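Local structure of cytochrome c (Pseudomonas aeruginosa, 6RTE) at residues Q127-P132 / V212-R217; H290-L295 / K306-A311. The protein probably dehydrogenates dihydro-heme d1 during heme d1 biosynthesis, joining a c-type heme domain to an eight-bladed beta-propeller. All coordinates share one frame; numbering follows the deposited sequence.

Contact 1: Q127-P132 / V212-R217; sequences QVQPHP and VVAEVR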
loop_
_atom_site.group_PDB
_atom_site.type_symbol
_atom_site.label_atom_id
_atom_site.label_comp_id
_atom_site.label_asym_id
_atom_site.label_seq_id
_atom_site.Cartn_x
_atom_site.Cartn_y
_atom_site.Cartn_z
ATOM N N GLN A 127 -12.107 -16.664 -9.034
ATOM C CA GLN A 127 -12.869 -16.318 -7.840
ATOM C C GLN A 127 -13.118 -17.557 -6.980
ATOM O O GLN A 127 -13.529 -18.607 -7.482
ATOM C CB GLN A 127 -14.212 -15.672 -8.219
ATOM C CG GLN A 127 -14.958 -15.028 -7.033
ATOM C CD GLN A 127 -16.449 -14.860 -7.299
ATOM O OE1 GLN A 127 -16.987 -15.412 -8.252
ATOM N NE2 GLN A 127 -17.122 -14.101 -6.437
ATOM N N VAL A 128 -12.851 -17.435 -5.678
ATOM C CA VAL A 128 -13.262 -18.439 -4.696
ATOM C C VAL A 128 -14.031 -17.729 -3.592
ATOM O O VAL A 128 -13.847 -16.531 -3.355
ATOM C CB VAL A 128 -12.068 -19.227 -4.110
ATOM C CG1 VAL A 128 -11.453 -20.141 -5.179
ATOM C CG2 VAL A 128 -11.013 -18.285 -3.549
ATOM N N GLN A 129 -14.910 -18.472 -2.919
ATOM C CA GLN A 129 -15.816 -17.895 -1.921
ATOM C C GLN A 129 -15.983 -18.873 -0.769
ATOM O O GLN A 129 -17.027 -19.520 -0.630
ATOM C CB GLN A 129 -17.179 -17.576 -2.536
ATOM C CG GLN A 129 -17.216 -16.461 -3.548
ATOM C CD GLN A 129 -18.640 -16.158 -3.966
ATOM O OE1 GLN A 129 -19.403 -15.563 -3.213
ATOM N NE2 GLN A 129 -19.009 -16.609 -5.156
ATOM N N PRO A 130 -14.971 -18.999 0.083
ATOM C CA PRO A 130 -15.059 -20.008 1.158
ATOM C C PRO A 130 -16.154 -19.745 2.183
ATOM O O PRO A 130 -16.702 -20.704 2.732
ATOM C CB PRO A 130 -13.659 -19.957 1.798
ATOM C CG PRO A 130 -13.068 -18.678 1.369
ATOM C CD PRO A 130 -13.642 -18.362 0.021
ATOM N N HIS A 131 -16.476 -18.487 2.468
ATOM C CA HIS A 131 -17.493 -18.143 3.472
ATOM C C HIS A 131 -18.292 -16.950 2.972
ATOM O O HIS A 131 -18.045 -15.802 3.366
ATOM C CB HIS A 131 -16.850 -17.831 4.830
ATOM C CG HIS A 131 -16.027 -18.954 5.382
ATOM N ND1 HIS A 131 -14.655 -18.989 5.271
ATOM C CD2 HIS A 131 -16.379 -20.082 6.040
ATOM C CE1 HIS A 131 -14.196 -20.091 5.837
ATOM N NE2 HIS A 131 -15.222 -20.769 6.318
ATOM N N PRO A 132 -19.266 -17.182 2.094
ATOM C CA PRO A 132 -20.071 -16.068 1.574
ATOM C C PRO A 132 -20.765 -15.303 2.695
ATOM O O PRO A 132 -21.287 -15.892 3.646
ATOM C CB PRO A 132 -21.087 -16.759 0.651
ATOM C CG PRO A 132 -20.488 -18.124 0.347
ATOM C CD PRO A 132 -19.695 -18.491 1.556
ATOM N N VAL A 212 -12.064 -15.541 5.964
ATOM C CA VAL A 212 -11.960 -15.135 4.576
ATOM C C VAL A 212 -13.307 -15.354 3.903
ATOM O O VAL A 212 -13.862 -16.457 3.941
ATOM C CB VAL A 212 -10.847 -15.924 3.858
ATOM C CG1 VAL A 212 -10.808 -15.572 2.392
ATOM C CG2 VAL A 212 -9.485 -15.672 4.505
ATOM N N VAL A 213 -13.833 -14.302 3.282
ATOM C CA VAL A 213 -15.119 -14.362 2.584
ATOM C C VAL A 213 -14.927 -14.785 1.132
ATOM O O VAL A 213 -15.616 -15.683 0.630
ATOM C CB VAL A 213 -15.813 -12.984 2.664
ATOM C CG1 VAL A 213 -17.024 -12.924 1.724
ATOM C CG2 VAL A 213 -16.212 -12.671 4.107
ATOM N N ALA A 214 -14.007 -14.124 0.440
ATOM C CA ALA A 214 -13.791 -14.382 -0.972
ATOM C C ALA A 214 -12.384 -13.946 -1.350
ATOM O O ALA A 214 -11.751 -13.143 -0.655
ATOM C CB ALA A 214 -14.826 -13.646 -1.833
ATOM N N GLU A 215 -11.913 -14.482 -2.475
ATOM C CA GLU A 215 -10.680 -14.034 -3.092
ATOM C C GLU A 215 -10.839 -14.109 -4.605
ATOM O O GLU A 215 -11.575 -14.950 -5.132
ATOM C CB GLU A 215 -9.466 -14.878 -2.682
ATOM C CG GLU A 215 -9.211 -14.938 -1.176
ATOM C CD GLU A 215 -7.874 -15.597 -0.866
ATOM O OE1 GLU A 215 -7.825 -16.850 -0.843
ATOM O OE2 GLU A 215 -6.873 -14.860 -0.684
ATOM N N VAL A 216 -10.131 -13.228 -5.300
ATOM C CA VAL A 216 -10.142 -13.203 -6.753
ATOM C C VAL A 216 -8.776 -12.692 -7.183
ATOM O O VAL A 216 -8.111 -11.953 -6.453
ATOM C CB VAL A 216 -11.316 -12.352 -7.300
ATOM C CG1 VAL A 216 -11.073 -10.850 -7.156
ATOM C CG2 VAL A 216 -11.633 -12.713 -8.754
ATOM N N ARG A 217 -8.329 -13.146 -8.345
ATOM C CA ARG A 217 -7.096 -12.640 -8.935
ATOM C C ARG A 217 -7.480 -11.611 -9.987
ATOM O O ARG A 217 -7.963 -11.968 -11.069
ATOM C CB ARG A 217 -6.238 -13.738 -9.541
ATOM C CG ARG A 217 -4.853 -13.185 -9.926
ATOM C CD ARG A 217 -3.904 -14.247 -10.505
ATOM N NE ARG A 217 -2.556 -13.703 -10.511
ATOM C CZ ARG A 217 -1.487 -14.326 -10.987
ATOM N NH1 ARG A 217 -1.598 -15.525 -11.522
ATOM N NH2 ARG A 217 -0.308 -13.725 -10.919
#
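His131 turns its imidazole back onto the strand 212-217, and the backbone oxygen of Val212 meets it from CB outward. His131 CB lies 3.4 Å from Val212 O, and His131 CG passes Val212 O at 3.6 Å. At ND1 the approach becomes a hydrogen bond: His131 ND1 donates to Val212 O over 3.0 Å, with the oxygen almost exactly in the ring plane. The first torsion sets this up, since CG stands anti to the carbonyl carbon (chi1 -58°), which carries the ring edge over to the strand. His131 CE1, the next ring atom, is already 4.1 Å from Val212 O, and CD2 and NE2 lie on the side of the ring away from the strand. Next door, Pro130 lays CG 4.0 Å from Val212 CG1, its ring crossing the valine at a slant.

Farther along, the backbones meet in a single antiparallel bridge, a hydrogen-bonded pair. Val128 N gives to Glu215 O at 2.8 Å, while Glu215 N returns the bond to Val128 O. Beside it the two side chains run the same way, Val128 CG2 lying 3.8 Å from Glu215 CB. The carboxylate of Glu215 goes on to Thr203 and Arg177, and Gln127 sends its amide NE2 to Asp251 O. Back at the His131 end, a weak bond from His131 N to Val213 O joins the backbones.

Strand 212-217 is also bound along its other edge by strand 201-206, where Val213 and Ala214 both face Leu204 in a classic beta bulge. The 127-132 loop thus adds a short fringe to an outer propeller strand, directly after helix 120-126, whose Ile123 and Ser126 pack against Val216.

Contact 2: H290-L295 / K306-A311; sequences HELWEL and KRLAVA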
loop_
_atom_site.group_PDB
_atom_site.type_symbol
_atom_site.label_atom_id
_atom_site.label_comp_id
_atom_site.label_asym_id
_atom_site.label_seq_id
_atom_site.Cartn_x
_atom_site.Cartn_y
_atom_site.Cartn_z
ATOM N N HIS A 290 -0.429 11.372 -20.085
ATOM C CA HIS A 290 -0.681 12.690 -19.506
ATOM C C HIS A 290 -2.146 12.892 -19.164
ATOM O O HIS A 290 -2.744 13.900 -19.541
ATOM C CB HIS A 290 -0.210 13.770 -20.471
ATOM C CG HIS A 290 1.248 13.713 -20.754
ATOM N ND1 HIS A 290 2.150 14.564 -20.160
ATOM C CD2 HIS A 290 1.971 12.888 -21.548
ATOM C CE1 HIS A 290 3.366 14.285 -20.596
ATOM N NE2 HIS A 290 3.284 13.269 -21.435
ATOM N N GLU A 291 -2.719 11.931 -18.433
ATOM C CA GLU A 291 -4.103 11.993 -17.991
ATOM C C GLU A 291 -4.194 11.522 -16.552
ATOM O O GLU A 291 -3.421 10.670 -16.108
ATOM C CB GLU A 291 -5.032 11.106 -18.832
ATOM C CG GLU A 291 -5.566 11.749 -20.077
ATOM C CD GLU A 291 -6.436 10.812 -20.892
ATOM O OE1 GLU A 291 -6.963 9.810 -20.336
ATOM O OE2 GLU A 291 -6.587 11.093 -22.091
ATOM N N LEU A 292 -5.149 12.080 -15.830
ATOM C CA LEU A 292 -5.629 11.465 -14.601
ATOM C C LEU A 292 -7.141 11.341 -14.726
ATOM O O LEU A 292 -7.784 12.088 -15.472
ATOM C CB LEU A 292 -5.230 12.246 -13.353
ATOM C CG LEU A 292 -5.857 13.599 -13.049
ATOM C CD1 LEU A 292 -7.108 13.426 -12.217
ATOM C CD2 LEU A 292 -4.856 14.481 -12.323
ATOM N N TRP A 293 -7.686 10.359 -14.020
ATOM C CA TRP A 293 -9.085 9.966 -14.176
ATOM C C TRP A 293 -9.830 10.171 -12.866
ATOM O O TRP A 293 -9.279 9.936 -11.779
ATOM C CB TRP A 293 -9.195 8.503 -14.589
ATOM C CG TRP A 293 -8.795 8.164 -15.999
ATOM C CD1 TRP A 293 -8.289 9.008 -16.960
ATOM C CD2 TRP A 293 -8.879 6.872 -16.607
ATOM N NE1 TRP A 293 -8.058 8.312 -18.116
ATOM C CE2 TRP A 293 -8.415 7.002 -17.933
ATOM C CE3 TRP A 293 -9.308 5.616 -16.160
ATOM C CZ2 TRP A 293 -8.368 5.923 -18.815
ATOM C CZ3 TRP A 293 -9.260 4.542 -17.039
ATOM C CH2 TRP A 293 -8.794 4.700 -18.347
ATOM N N GLU A 294 -11.077 10.621 -12.972
ATOM C CA GLU A 294 -12.055 10.493 -11.899
ATOM C C GLU A 294 -13.177 9.601 -12.413
ATOM O O GLU A 294 -13.651 9.788 -13.541
ATOM C CB GLU A 294 -12.601 11.857 -11.461
ATOM C CG GLU A 294 -13.524 11.793 -10.257
ATOM C CD GLU A 294 -13.963 13.163 -9.765
ATOM O OE1 GLU A 294 -13.801 14.159 -10.510
ATOM O OE2 GLU A 294 -14.469 13.247 -8.626
ATOM N N LEU A 295 -13.573 8.623 -11.605
ATOM C CA LEU A 295 -14.657 7.706 -11.946
ATOM C C LEU A 295 -15.776 7.853 -10.916
ATOM O O LEU A 295 -15.713 7.227 -9.838
ATOM C CB LEU A 295 -14.152 6.269 -11.988
ATOM C CG LEU A 295 -13.193 5.920 -13.136
ATOM C CD1 LEU A 295 -11.737 6.242 -12.762
ATOM C CD2 LEU A 295 -13.316 4.467 -13.509
ATOM N N LYS A 306 -13.955 10.226 -16.226
ATOM C CA LYS A 306 -13.808 11.627 -16.603
ATOM C C LYS A 306 -12.306 11.897 -16.717
ATOM O O LYS A 306 -11.568 11.720 -15.741
ATOM C CB LYS A 306 -14.466 12.538 -15.572
ATOM C CG LYS A 306 -14.393 13.999 -15.907
ATOM C CD LYS A 306 -14.927 14.861 -14.774
ATOM C CE LYS A 306 -14.694 16.332 -15.068
ATOM N NZ LYS A 306 -15.068 17.203 -13.914
ATOM N N ARG A 307 -11.855 12.279 -17.913
ATOM C CA ARG A 307 -10.428 12.424 -18.198
ATOM C C ARG A 307 -9.982 13.865 -17.977
ATOM O O ARG A 307 -10.589 14.802 -18.512
ATOM C CB ARG A 307 -10.123 12.016 -19.640
ATOM C CG ARG A 307 -10.393 10.566 -19.957
ATOM C CD ARG A 307 -10.348 10.292 -21.461
ATOM N NE ARG A 307 -10.871 8.953 -21.746
ATOM C CZ ARG A 307 -10.131 7.849 -21.848
ATOM N NH1 ARG A 307 -8.810 7.900 -21.714
ATOM N NH2 ARG A 307 -10.720 6.684 -22.088
ATOM N N LEU A 308 -8.911 14.040 -17.208
ATOM C CA LEU A 308 -8.330 15.355 -16.954
ATOM C C LEU A 308 -6.896 15.382 -17.479
ATOM O O LEU A 308 -6.043 14.621 -17.007
ATOM C CB LEU A 308 -8.347 15.688 -15.464
ATOM C CG LEU A 308 -9.707 15.973 -14.812
ATOM C CD1 LEU A 308 -10.596 14.732 -14.728
ATOM C CD2 LEU A 308 -9.480 16.541 -13.425
ATOM N N ALA A 309 -6.635 16.254 -18.446
ATOM C CA ALA A 309 -5.290 16.385 -18.987
ATOM C C ALA A 309 -4.357 16.963 -17.930
ATOM O O ALA A 309 -4.740 17.847 -17.160
ATOM C CB ALA A 309 -5.299 17.270 -20.225
ATOM N N VAL A 310 -3.139 16.429 -17.864
ATOM C CA VAL A 310 -2.090 16.992 -17.023
ATOM C C VAL A 310 -0.888 17.320 -17.901
ATOM O O VAL A 310 -0.633 16.661 -18.913
ATOM C CB VAL A 310 -1.682 16.054 -15.873
ATOM C CG1 VAL A 310 -2.830 15.888 -14.899
ATOM C CG2 VAL A 310 -1.228 14.704 -16.407
ATOM N N ALA A 311 -0.149 18.357 -17.504
ATOM C CA ALA A 311 0.987 18.806 -18.306
ATOM C C ALA A 311 2.143 17.819 -18.224
ATOM O O ALA A 311 2.841 17.591 -19.213
ATOM C CB ALA A 311 1.431 20.195 -17.853
HETATM O O HOH W 1 -13.099 15.930 -12.278
#
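Arg307 and Trp293 run side by side up one side of the sheet, with Glu291 OE1 gripped by both. Trp293 NE1 donates to Glu291 OE1 at 2.9 Å, the oxygen in the indole plane and met nearly along its C-O axis. Arg307 NH1 makes a salt bridge to Glu291 OE1 at 3.0 Å, where OE1 uses its syn lone pair and sits tilted from the guanidinium plane. CG of Arg307, anti to its carbonyl carbon (chi1 -64°), starts an extended chain that carries NH1 along the indole. Guanidinium and indole planes are steeply inclined (76°), and the face of the arginine group lies over Trp293 CE2. Arg307 NH1 also bonds Ala261 O, and Glu291 OE2 takes Ala263 N, tying the cluster to a neighbouring loop.

The strands form a beta hairpin, the third and fourth strands of a four-stranded propeller blade, with 306-309 at its edge. On the opposite side Leu292 has CG wedged between its backbone N and carbonyl carbon (chi1 70°). That rotamer puts Leu292 CG 4.0 Å from Leu308 CB and directs CD2 to Val310 CG1 at 3.6 Å, leucine and valine crossing at about a right angle. Ile339 of strand 336-340 touches both Leu292 and Val310. Lys306, fully extended, reaches a water 2.9 Å from NZ that donates to Glu294 OE1; NZ also bonds Asp342 O, and Glu294 OE2 Ser281 and Arg279.

How the contacts relate
Contact 1 and contact 2 sit on two different blades of the propeller, with centres 33 Å apart and nearest atoms about 17 Å apart, so they do not touch. In the chain they follow in series, and the blade that runs from strand 221-227 to strand 254-259 comes between them. Both reach that blade: Gln127 of contact 1 touches Ser253 just before strand 254-259, while Trp293 and Leu295 of contact 2 pack on Ile258 within it. Contact 1 lies on the side where the heme c domain meets the propeller, and there Arg217 bonds Leu56 O and meets Trp118; contact 2 is a hairpin in a blade farther round, held by side chains of adjoining blades.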